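Local coordinates for protein cellulosomal scaffoldin (PDB 1TYJ) that probably binds type II dockerin modules through its cohesin domain, a beta sandwich, and so helps assemble the cellulosome, the multi-enzyme complex that degrades cellulose, at residues A[35-40]-A[127-132]; A[43-48]-A[116-121]; A[70-75]-A[92-97]. All coordinates share one frame; numbering follows the deposited sequence. Where two conformers were deposited one is given.

Contact 1: residues A[35-40]-A[127-132]; sequences FNIKYN and KLATFE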
loop_
_atom_site.group_PDB
_atom_site.type_symbol
_atom_site.label_atom_id
_atom_site.label_comp_id
_atom_site.label_asym_id
_atom_site.label_seq_id
_atom_site.Cartn_x
_atom_site.Cartn_y
_atom_site.Cartn_z
ATOM N N PHE A 35 5.619 2.934 -0.501
ATOM C CA PHE A 35 4.730 3.440 0.562
ATOM C C PHE A 35 5.343 3.274 1.938
ATOM O O PHE A 35 6.030 2.269 2.175
ATOM C CB PHE A 35 3.401 2.675 0.586
ATOM C CG PHE A 35 2.559 2.832 -0.654
ATOM C CD1 PHE A 35 1.788 1.752 -1.106
ATOM C CD2 PHE A 35 2.533 4.045 -1.388
ATOM C CE1 PHE A 35 0.980 1.886 -2.209
ATOM C CE2 PHE A 35 1.735 4.169 -2.518
ATOM C CZ PHE A 35 0.956 3.095 -2.927
ATOM N N ASN A 36 5.090 4.252 2.819
ATOM C CA ASN A 36 5.356 4.118 4.241
ATOM C C ASN A 36 3.995 4.274 4.923
ATOM O O ASN A 36 3.342 5.325 4.784
ATOM C CB ASN A 36 6.312 5.221 4.714
ATOM C CG ASN A 36 6.844 4.934 6.100
ATOM O OD1 ASN A 36 6.397 5.531 7.106
ATOM N ND2 ASN A 36 7.731 3.961 6.182
ATOM N N ILE A 37 3.556 3.223 5.622
ATOM C CA ILE A 37 2.187 3.151 6.205
ATOM C C ILE A 37 2.246 2.860 7.684
ATOM O O ILE A 37 2.971 1.969 8.131
ATOM C CB ILE A 37 1.336 2.074 5.482
ATOM C CG1 ILE A 37 1.193 2.429 4.004
ATOM C CG2 ILE A 37 -0.023 1.851 6.200
ATOM C CD1 ILE A 37 0.437 1.356 3.162
ATOM N N LYS A 38 1.499 3.632 8.469
ATOM C CA LYS A 38 1.509 3.432 9.919
ATOM C C LYS A 38 0.189 2.799 10.321
ATOM O O LYS A 38 -0.859 3.102 9.750
ATOM C CB LYS A 38 1.727 4.799 10.597
ATOM C CG LYS A 38 1.621 4.817 12.091
ATOM C CD LYS A 38 2.999 4.826 12.697
ATOM C CE LYS A 38 2.968 4.400 14.146
ATOM N NZ LYS A 38 2.333 3.077 14.371
ATOM N N TYR A 39 0.228 1.885 11.280
ATOM C CA TYR A 39 -0.997 1.317 11.814
ATOM C C TYR A 39 -0.845 1.203 13.319
ATOM O O TYR A 39 0.262 1.348 13.861
ATOM C CB TYR A 39 -1.301 -0.068 11.163
ATOM C CG TYR A 39 -0.234 -1.117 11.505
ATOM C CD1 TYR A 39 -0.435 -2.001 12.567
ATOM C CD2 TYR A 39 0.977 -1.211 10.760
ATOM C CE1 TYR A 39 0.539 -2.936 12.936
ATOM C CE2 TYR A 39 1.950 -2.095 11.124
ATOM C CZ TYR A 39 1.720 -2.982 12.193
ATOM O OH TYR A 39 2.679 -3.884 12.547
ATOM N N ASN A 40 -1.964 0.965 13.994
ATOM C CA ASN A 40 -1.962 0.896 15.451
ATOM C C ASN A 40 -1.727 -0.530 15.941
ATOM O O ASN A 40 -2.608 -1.370 15.826
ATOM C CB ASN A 40 -3.277 1.447 16.011
ATOM C CG ASN A 40 -3.243 1.592 17.516
ATOM O OD1 ASN A 40 -2.492 0.886 18.208
ATOM N ND2 ASN A 40 -4.026 2.566 18.048
ATOM N N LYS A 127 -8.771 4.662 12.616
ATOM C CA LYS A 127 -8.265 4.712 11.242
ATOM C C LYS A 127 -7.620 3.350 10.959
ATOM O O LYS A 127 -6.828 2.853 11.763
ATOM C CB LYS A 127 -7.241 5.841 11.109
ATOM C CG LYS A 127 -7.860 7.238 11.150
ATOM C CD LYS A 127 -6.705 8.248 11.303
ATOM C CE LYS A 127 -7.189 9.697 11.262
ATOM N NZ LYS A 127 -6.001 10.624 11.311
ATOM N N LEU A 128 -7.929 2.741 9.826
ATOM C CA LEU A 128 -7.291 1.429 9.587
ATOM C C LEU A 128 -5.761 1.570 9.455
ATOM O O LEU A 128 -4.978 0.731 9.967
ATOM C CB LEU A 128 -7.873 0.779 8.340
ATOM C CG LEU A 128 -7.297 -0.611 8.005
ATOM C CD1 LEU A 128 -7.428 -1.566 9.212
ATOM C CD2 LEU A 128 -8.013 -1.205 6.778
ATOM N N ALA A 129 -5.341 2.615 8.758
ATOM C CA ALA A 129 -3.920 2.923 8.601
ATOM C C ALA A 129 -3.800 4.348 8.113
ATOM O O ALA A 129 -4.799 4.946 7.700
ATOM C CB ALA A 129 -3.272 1.951 7.595
ATOM N N THR A 130 -2.578 4.866 8.143
ATOM C CA THR A 130 -2.276 6.167 7.574
ATOM C C THR A 130 -1.029 6.097 6.672
ATOM O O THR A 130 -0.075 5.389 6.994
ATOM C CB THR A 130 -2.036 7.208 8.722
ATOM O OG1 THR A 130 -0.905 6.832 9.497
ATOM C CG2 THR A 130 -3.267 7.326 9.633
ATOM N N PHE A 131 -1.033 6.825 5.554
ATOM C CA PHE A 131 0.195 6.988 4.800
ATOM C C PHE A 131 0.948 8.176 5.432
ATOM O O PHE A 131 0.399 9.287 5.516
ATOM C CB PHE A 131 -0.138 7.338 3.350
ATOM C CG PHE A 131 -0.793 6.216 2.580
ATOM C CD1 PHE A 131 -2.180 6.121 2.516
ATOM C CD2 PHE A 131 -0.022 5.313 1.847
ATOM C CE1 PHE A 131 -2.818 5.088 1.758
ATOM C CE2 PHE A 131 -0.625 4.277 1.074
ATOM C CZ PHE A 131 -2.029 4.162 1.035
ATOM N N GLU A 132 2.189 7.975 5.865
ATOM C CA GLU A 132 2.921 9.072 6.520
ATOM C C GLU A 132 4.397 8.956 6.223
ATOM O O GLU A 132 4.929 7.854 6.222
ATOM C CB GLU A 132 2.767 8.969 8.033
ATOM C CG GLU A 132 1.436 9.334 8.616
ATOM C CD GLU A 132 1.469 9.278 10.148
ATOM O OE1 GLU A 132 2.473 9.775 10.739
ATOM O OE2 GLU A 132 0.505 8.730 10.746
HETATM O O HOH W 1 -4.261 1.382 12.552
#

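Contact 2: residues A[43-48]-A[116-121]; sequences YLQPWD and KVIKEI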
loop_
_atom_site.group_PDB
_atom_site.type_symbol
_atom_site.label_atom_id
_atom_site.label_comp_id
_atom_site.label_asym_id
_atom_site.label_seq_id
_atom_site.Cartn_x
_atom_site.Cartn_y
_atom_site.Cartn_z
ATOM N N TYR A 43 -4.257 -2.727 18.129
ATOM C CA TYR A 43 -5.486 -3.329 17.612
ATOM C C TYR A 43 -5.297 -4.250 16.438
ATOM O O TYR A 43 -6.160 -5.084 16.184
ATOM C CB TYR A 43 -6.499 -2.244 17.215
ATOM C CG TYR A 43 -6.871 -1.379 18.404
ATOM C CD1 TYR A 43 -6.298 -0.113 18.583
ATOM C CD2 TYR A 43 -7.771 -1.860 19.368
ATOM C CE1 TYR A 43 -6.638 0.678 19.708
ATOM C CE2 TYR A 43 -8.098 -1.092 20.474
ATOM C CZ TYR A 43 -7.529 0.165 20.635
ATOM O OH TYR A 43 -7.871 0.918 21.735
ATOM N N LEU A 44 -4.203 -4.060 15.696
ATOM C CA LEU A 44 -4.040 -4.703 14.376
ATOM C C LEU A 44 -2.687 -5.386 14.231
ATOM O O LEU A 44 -1.656 -4.867 14.677
ATOM C CB LEU A 44 -4.170 -3.642 13.256
ATOM C CG LEU A 44 -5.558 -2.993 13.185
ATOM C CD1 LEU A 44 -5.456 -1.798 12.286
ATOM C CD2 LEU A 44 -6.619 -3.987 12.609
ATOM N N GLN A 45 -2.713 -6.517 13.539
ATOM C CA GLN A 45 -1.515 -7.288 13.219
ATOM C C GLN A 45 -1.500 -7.635 11.728
ATOM O O GLN A 45 -2.341 -8.421 11.249
ATOM C CB GLN A 45 -1.496 -8.555 14.074
ATOM C CG GLN A 45 -0.274 -9.434 13.823
ATOM C CD GLN A 45 -0.250 -10.656 14.709
ATOM O OE1 GLN A 45 0.733 -10.893 15.398
ATOM N NE2 GLN A 45 -1.309 -11.446 14.671
ATOM N N PRO A 46 -0.542 -7.056 10.962
ATOM C CA PRO A 46 -0.503 -7.385 9.533
ATOM C C PRO A 46 -0.389 -8.902 9.326
ATOM O O PRO A 46 0.400 -9.557 10.011
ATOM C CB PRO A 46 0.762 -6.662 9.028
ATOM C CG PRO A 46 0.946 -5.492 10.036
ATOM C CD PRO A 46 0.521 -6.106 11.357
ATOM N N TRP A 47 -1.138 -9.426 8.353
ATOM C CA TRP A 47 -1.354 -10.867 8.220
ATOM C C TRP A 47 -1.132 -11.311 6.808
ATOM O O TRP A 47 -1.739 -10.782 5.882
ATOM C CB TRP A 47 -2.788 -11.213 8.655
ATOM C CG TRP A 47 -2.901 -12.687 8.950
ATOM C CD1 TRP A 47 -3.376 -13.652 8.124
ATOM C CD2 TRP A 47 -2.494 -13.317 10.147
ATOM N NE1 TRP A 47 -3.301 -14.870 8.756
ATOM C CE2 TRP A 47 -2.762 -14.695 10.004
ATOM C CE3 TRP A 47 -1.948 -12.848 11.346
ATOM C CZ2 TRP A 47 -2.478 -15.626 11.015
ATOM C CZ3 TRP A 47 -1.647 -13.775 12.360
ATOM C CH2 TRP A 47 -1.926 -15.152 12.182
ATOM N N ASP A 48 -0.244 -12.294 6.663
ATOM C CA ASP A 48 0.048 -12.888 5.364
ATOM C C ASP A 48 -0.999 -13.951 5.061
ATOM O O ASP A 48 -1.033 -15.004 5.712
ATOM C CB ASP A 48 1.448 -13.490 5.422
ATOM C CG ASP A 48 1.855 -14.178 4.135
ATOM O OD1 ASP A 48 3.079 -14.358 3.988
ATOM O OD2 ASP A 48 0.986 -14.543 3.302
ATOM N N LYS A 116 -5.080 -8.751 10.923
ATOM C CA LYS A 116 -5.923 -9.481 11.862
ATOM C C LYS A 116 -6.212 -8.536 13.016
ATOM O O LYS A 116 -5.319 -7.845 13.519
ATOM C CB LYS A 116 -5.262 -10.795 12.338
ATOM C CG LYS A 116 -6.045 -11.520 13.448
ATOM C CD LYS A 116 -5.278 -12.697 14.054
ATOM C CE LYS A 116 -5.248 -13.886 13.118
ATOM N NZ LYS A 116 -4.707 -15.114 13.827
ATOM N N VAL A 117 -7.471 -8.505 13.427
ATOM C CA VAL A 117 -7.866 -7.688 14.580
ATOM C C VAL A 117 -7.525 -8.445 15.857
ATOM O O VAL A 117 -8.009 -9.565 16.061
ATOM C CB VAL A 117 -9.372 -7.377 14.524
ATOM C CG1 VAL A 117 -9.775 -6.584 15.758
ATOM C CG2 VAL A 117 -9.703 -6.658 13.193
ATOM N N ILE A 118 -6.684 -7.824 16.682
ATOM C CA ILE A 118 -6.159 -8.471 17.913
ATOM C C ILE A 118 -6.675 -7.911 19.240
ATOM O O ILE A 118 -6.365 -8.463 20.292
ATOM C CB ILE A 118 -4.613 -8.538 17.930
ATOM C CG1 ILE A 118 -4.011 -7.127 17.889
ATOM C CG2 ILE A 118 -4.147 -9.394 16.753
ATOM C CD1 ILE A 118 -2.588 -7.024 18.428
ATOM N N LYS A 119 -7.464 -6.834 19.175
ATOM C CA LYS A 119 -8.117 -6.301 20.361
ATOM C C LYS A 119 -9.389 -5.632 19.907
ATOM O O LYS A 119 -9.413 -5.068 18.813
ATOM C CB LYS A 119 -7.224 -5.279 21.056
ATOM C CG LYS A 119 -7.750 -4.755 22.393
ATOM C CD LYS A 119 -6.696 -3.867 22.994
ATOM C CE LYS A 119 -7.201 -3.089 24.187
ATOM N NZ LYS A 119 -7.240 -3.982 25.311
ATOM N N GLU A 120 -10.439 -5.682 20.735
ATOM C CA GLU A 120 -11.707 -5.040 20.404
ATOM C C GLU A 120 -11.539 -3.568 19.991
ATOM O O GLU A 120 -10.911 -2.773 20.694
ATOM C CB GLU A 120 -12.674 -5.170 21.580
ATOM C CG GLU A 120 -14.073 -4.594 21.296
ATOM C CD GLU A 120 -15.003 -4.668 22.498
ATOM O OE1 GLU A 120 -14.842 -5.574 23.354
ATOM O OE2 GLU A 120 -15.920 -3.821 22.582
ATOM N N ILE A 121 -12.085 -3.233 18.825
ATOM C CA ILE A 121 -12.015 -1.830 18.343
ATOM C C ILE A 121 -12.945 -0.961 19.187
ATOM O O ILE A 121 -14.076 -1.343 19.453
ATOM C CB ILE A 121 -12.434 -1.736 16.852
ATOM C CG1 ILE A 121 -11.645 -2.749 15.986
ATOM C CG2 ILE A 121 -12.335 -0.275 16.326
ATOM C CD1 ILE A 121 -10.106 -2.636 16.096
HETATM O O HOH W 2 -2.767 -14.432 15.643
#

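Contact 3: residues A[70-75]-A[92-97]; sequences RFNATD and YMNLSA. With EDO (1,2-ethanediol), chain E.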
loop_
_atom_site.group_PDB
_atom_site.type_symbol
_atom_site.label_atom_id
_atom_site.label_comp_id
_atom_site.label_asym_id
_atom_site.label_seq_id
_atom_site.Cartn_x
_atom_site.Cartn_y
_atom_site.Cartn_z
ATOM N N ARG A 70 5.375 -8.213 -17.713
ATOM C CA ARG A 70 6.656 -8.897 -17.752
ATOM C C ARG A 70 7.751 -7.891 -18.073
ATOM O O ARG A 70 8.393 -7.978 -19.150
ATOM C CB ARG A 70 6.656 -9.987 -18.861
ATOM C CG ARG A 70 5.754 -11.185 -18.628
ATOM C CD ARG A 70 6.504 -12.326 -17.975
ATOM N NE ARG A 70 6.532 -12.165 -16.522
ATOM C CZ ARG A 70 6.607 -13.165 -15.648
ATOM N NH1 ARG A 70 6.645 -14.432 -16.071
ATOM N NH2 ARG A 70 6.626 -12.894 -14.344
ATOM N N PHE A 71 7.947 -6.919 -17.184
ATOM C CA PHE A 71 8.948 -5.875 -17.404
ATOM C C PHE A 71 9.939 -5.830 -16.235
ATOM O O PHE A 71 10.358 -4.746 -15.797
ATOM C CB PHE A 71 8.288 -4.503 -17.656
ATOM C CG PHE A 71 7.072 -4.569 -18.586
ATOM C CD1 PHE A 71 5.823 -4.160 -18.139
ATOM C CD2 PHE A 71 7.200 -5.041 -19.874
ATOM C CE1 PHE A 71 4.701 -4.248 -18.979
ATOM C CE2 PHE A 71 6.086 -5.128 -20.731
ATOM C CZ PHE A 71 4.846 -4.750 -20.279
ATOM N N ASN A 72 10.291 -7.009 -15.735
ATOM C CA ASN A 72 11.276 -7.171 -14.668
ATOM C C ASN A 72 10.884 -6.374 -13.431
ATOM O O ASN A 72 11.609 -5.490 -12.992
ATOM C CB ASN A 72 12.683 -6.800 -15.165
ATOM C CG ASN A 72 13.155 -7.714 -16.288
ATOM O OD1 ASN A 72 13.099 -7.351 -17.464
ATOM N ND2 ASN A 72 13.588 -8.905 -15.933
ATOM N N ALA A 73 9.706 -6.664 -12.892
ATOM C CA ALA A 73 9.254 -5.993 -11.642
ATOM C C ALA A 73 10.128 -6.444 -10.490
ATOM O O ALA A 73 10.663 -7.598 -10.476
ATOM C CB ALA A 73 7.795 -6.287 -11.357
ATOM N N THR A 74 10.351 -5.521 -9.559
ATOM C CA THR A 74 11.128 -5.852 -8.370
ATOM C C THR A 74 10.360 -5.325 -7.146
ATOM O O THR A 74 9.783 -4.263 -7.214
ATOM C CB THR A 74 12.554 -5.300 -8.483
ATOM O OG1 THR A 74 13.341 -5.835 -7.420
ATOM C CG2 THR A 74 12.581 -3.780 -8.387
ATOM N N ASP A 75 10.378 -6.091 -6.061
ATOM C CA ASP A 75 9.663 -5.795 -4.815
ATOM C C ASP A 75 10.680 -5.388 -3.738
ATOM O O ASP A 75 11.839 -5.814 -3.770
ATOM C CB ASP A 75 8.984 -7.067 -4.254
ATOM C CG ASP A 75 7.782 -7.514 -5.039
ATOM O OD1 ASP A 75 7.274 -6.757 -5.881
ATOM O OD2 ASP A 75 7.357 -8.661 -4.797
ATOM N N TYR A 92 8.669 -1.513 -12.003
ATOM C CA TYR A 92 9.176 -2.170 -13.178
ATOM C C TYR A 92 10.596 -1.682 -13.407
ATOM O O TYR A 92 10.830 -0.464 -13.506
ATOM C CB TYR A 92 8.345 -1.756 -14.366
ATOM C CG TYR A 92 6.977 -2.361 -14.515
ATOM C CD1 TYR A 92 5.917 -1.572 -14.935
ATOM C CD2 TYR A 92 6.755 -3.723 -14.247
ATOM C CE1 TYR A 92 4.629 -2.146 -15.162
ATOM C CE2 TYR A 92 5.462 -4.314 -14.458
ATOM C CZ TYR A 92 4.418 -3.483 -14.896
ATOM O OH TYR A 92 3.155 -3.960 -15.131
ATOM N N MET A 93 11.543 -2.610 -13.521
ATOM C CA MET A 93 12.950 -2.180 -13.802
ATOM C C MET A 93 13.185 -1.999 -15.311
ATOM O O MET A 93 13.960 -1.131 -15.725
ATOM C CB MET A 93 13.957 -3.167 -13.220
ATOM C CG MET A 93 13.906 -3.280 -11.710
ATOM S SD MET A 93 15.267 -4.303 -11.042
ATOM C CE MET A 93 14.708 -5.894 -11.586
ATOM N N ASN A 94 12.527 -2.832 -16.125
ATOM C CA ASN A 94 12.725 -2.780 -17.572
ATOM C C ASN A 94 11.724 -1.778 -18.160
ATOM O O ASN A 94 10.710 -2.135 -18.739
ATOM C CB ASN A 94 12.590 -4.160 -18.201
ATOM C CG ASN A 94 13.174 -4.199 -19.602
ATOM O OD1 ASN A 94 13.234 -3.174 -20.294
ATOM N ND2 ASN A 94 13.653 -5.367 -20.002
ATOM N N LEU A 95 11.997 -0.502 -17.952
ATOM C CA LEU A 95 11.085 0.546 -18.418
ATOM C C LEU A 95 11.011 0.594 -19.938
ATOM O O LEU A 95 9.950 0.945 -20.504
ATOM C CB LEU A 95 11.486 1.908 -17.889
ATOM C CG LEU A 95 11.397 2.095 -16.367
ATOM C CD1 LEU A 95 11.877 3.532 -15.967
ATOM C CD2 LEU A 95 9.988 1.737 -15.794
ATOM N N SER A 96 12.118 0.261 -20.607
ATOM C CA SER A 96 12.106 0.295 -22.079
ATOM C C SER A 96 11.109 -0.755 -22.589
ATOM O O SER A 96 10.326 -0.473 -23.518
ATOM C CB SER A 96 13.520 0.087 -22.665
ATOM O OG SER A 96 13.885 -1.259 -22.596
ATOM N N ALA A 97 11.096 -1.952 -21.983
ATOM C CA ALA A 97 10.143 -2.992 -22.432
ATOM C C ALA A 97 8.707 -2.577 -22.131
ATOM O O ALA A 97 7.784 -2.804 -22.931
ATOM C CB ALA A 97 10.456 -4.335 -21.813
HETATM C C1 EDO E . 9.161 -10.673 -15.214
HETATM O O1 EDO E . 9.588 -9.835 -16.278
HETATM C C2 EDO E . 9.292 -9.914 -13.918
HETATM O O2 EDO E . 8.197 -9.002 -13.698
#

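Contact 1: residues A[35-40]-A[127-132]
Phe131 pushes its ring edge onto the ring of Phe35, and this T-shaped pair forms the apolar end of the contact between residues 35-40 and 127-132. The evidence is direct: the planes stand at 76°, the centroids are 5.3 Å apart, and Phe131 CE2 sits over the centre of the Phe35 face. Ile37 packs side by side with the same Phe131 ring. Its CG1 is anti to the carbonyl carbon (chi1 -61°), and CD1, one bond further on, comes within 3.7 Å of Phe131 CE2. The other branch, CG2, meets Ala129 CB at 3.5 Å. Ile37 and Phe131 share one face of the sheet, and Ile22 of strand 17-25, in the second sheet, touches both of them and Phe35; this buried side therefore belongs to the core of the cohesin beta sandwich. Antiparallel pairing sets the register: Ile37 and Phe131 form a non-hydrogen-bonded pair, whereas Lys38 and Thr130 are hydrogen-bonded both ways, with Lys38 N 2.8 Å from Thr130 O. On the other side of the Ile37-Phe131 pair, Glu132 N donates to Asn36 O over 3.1 Å.

The face bearing Lys38 and Thr130 is more polar and partly exposed, and both side chains were modelled in two conformers. In the conformers described they run alongside each other, with Lys38 CB 3.5 Å from Thr130 OG1. There OG1 donates to Glu132 OE2 on its own segment, at 2.7 Å, and the Lys38 chain bends at chi2 and chi4 and takes its ammonium away from Thr130 to the carbonyls of Tyr39, Gln83 and Gly84. Beyond Ala129 a water takes over from direct pairing, accepting from Asn40 N at 2.7 Å and donating to Leu128 O.

Contact 2: residues A[43-48]-A[116-121]
Tyr43, Leu44 and Gln45 run antiparallel to Lys116, Val117 and Ile118, joining strand 44-48 to the end of strand 108-117 within one sheet of the cohesin beta sandwich. Three backbone hydrogen bonds fix the register. Gln45 and Lys116 form a hydrogen-bonded pair, with Lys116 N 2.8 Å from Gln45 O, and Ile118 N donates to Tyr43 O with an N-H...O angle of 170°, although it stands above that carbonyl's plane.

Apolar contacts lie on the face carrying Leu44 and Val117, whose branches CD2 and CG2 meet at 4.1 Å. Ile121 reaches the same region: its CD1 touches Tyr43 CB at 3.8 Å, and Ile126 and Ile167 continue this packing toward the second sheet. The Tyr43 ring presents its edge to carbonyl oxygens of the turn, CE2 lying 3.3 Å from Glu120 O.

The opposite face carries the aromatic and charged contacts. Trp47 and Lys116 extend side by side. Lys116 CE covers the six-membered ring as a CH-pi contact, 3.6 Å from its centroid and 10° off the normal, while NZ makes a cation-pi contact from a more slanted position. Trp47 NE1 donates to Asp52. From over the ring, Lys116 NZ also donates to a water 2.7 Å away, which accepts a weak bond from Gln45 NE2 as well.

Contact 3: residues A[70-75]-A[92-97]
Phe71 enters its contact with Tyr92 and the start of helix 95-100 through CB, which lies over the face of the Tyr92 ring, 4.2 Å from the centroid, and also comes near Asn94 O. A chi1 of -42° sets CG anti to the carbonyl carbon, beside the backbone N, and from there the ring reaches between Tyr92 and Ala97. The two sides of the ring meet different neighbours. On one side CD1 sits over the centre of the Tyr92 ring, 3.6 Å from CZ, and CE1 follows toward the phenol end. On the other side CD2 meets Ala97 CB at 3.9 Å, and CE2 approaches Ala97 O at 3.6 Å. A plane angle of 81° makes the Phe71-Tyr92 pair T-shaped, with Phe71 supplying the edge. Tyr98 meets both rings, and Glu105 and Gly69 bond the Tyr92 hydroxyl.

The contact lies where strands 73-77 and 85-92 of the cohesin beta sandwich pair, at the end that runs into the helix. Ala73 and Tyr92 are an antiparallel non-hydrogen-bonded pair, and beyond them Met93 N donates to Asn72 O and Asn94 N to Phe71 O.

Asn94 is the helix N-cap: its OD1 accepts from Ala97 N at 3.0 Å. Its ND2 donates, within its own amide plane, to Asn72 OD1 at 3.3 Å; the two amides are nearly coplanar, 19° apart, and one side chain thus joins the cap to the facing loop. Farther along, Thr74 CG2 meets Met93 CG at 3.6 Å. Ethanediol, probably from the crystallisation liquor, accepts from the backbone nitrogens of Asn72 and Ala73.

From the N terminus, the chain first supplies residues 35-40 of contact 1 and then, after a short turn, residues 43-48 of contact 2. Residues 70-75 and 92-97 follow and close contact 3, the shortest loop. Segment 116-121 next closes contact 2, and 127-132 closes contact 1, so contact 3 nests inside contact 2 and contact 2 inside contact 1, with no crossing. Contacts 1 and 3 belong to one sheet and contact 2 to the other. Contacts 1 and 2 touch where Tyr39 and Leu128 pack on Leu44, bridging the sheets; contact 3 lies across the chain's centre, about 27 Å from contact 1 between centres.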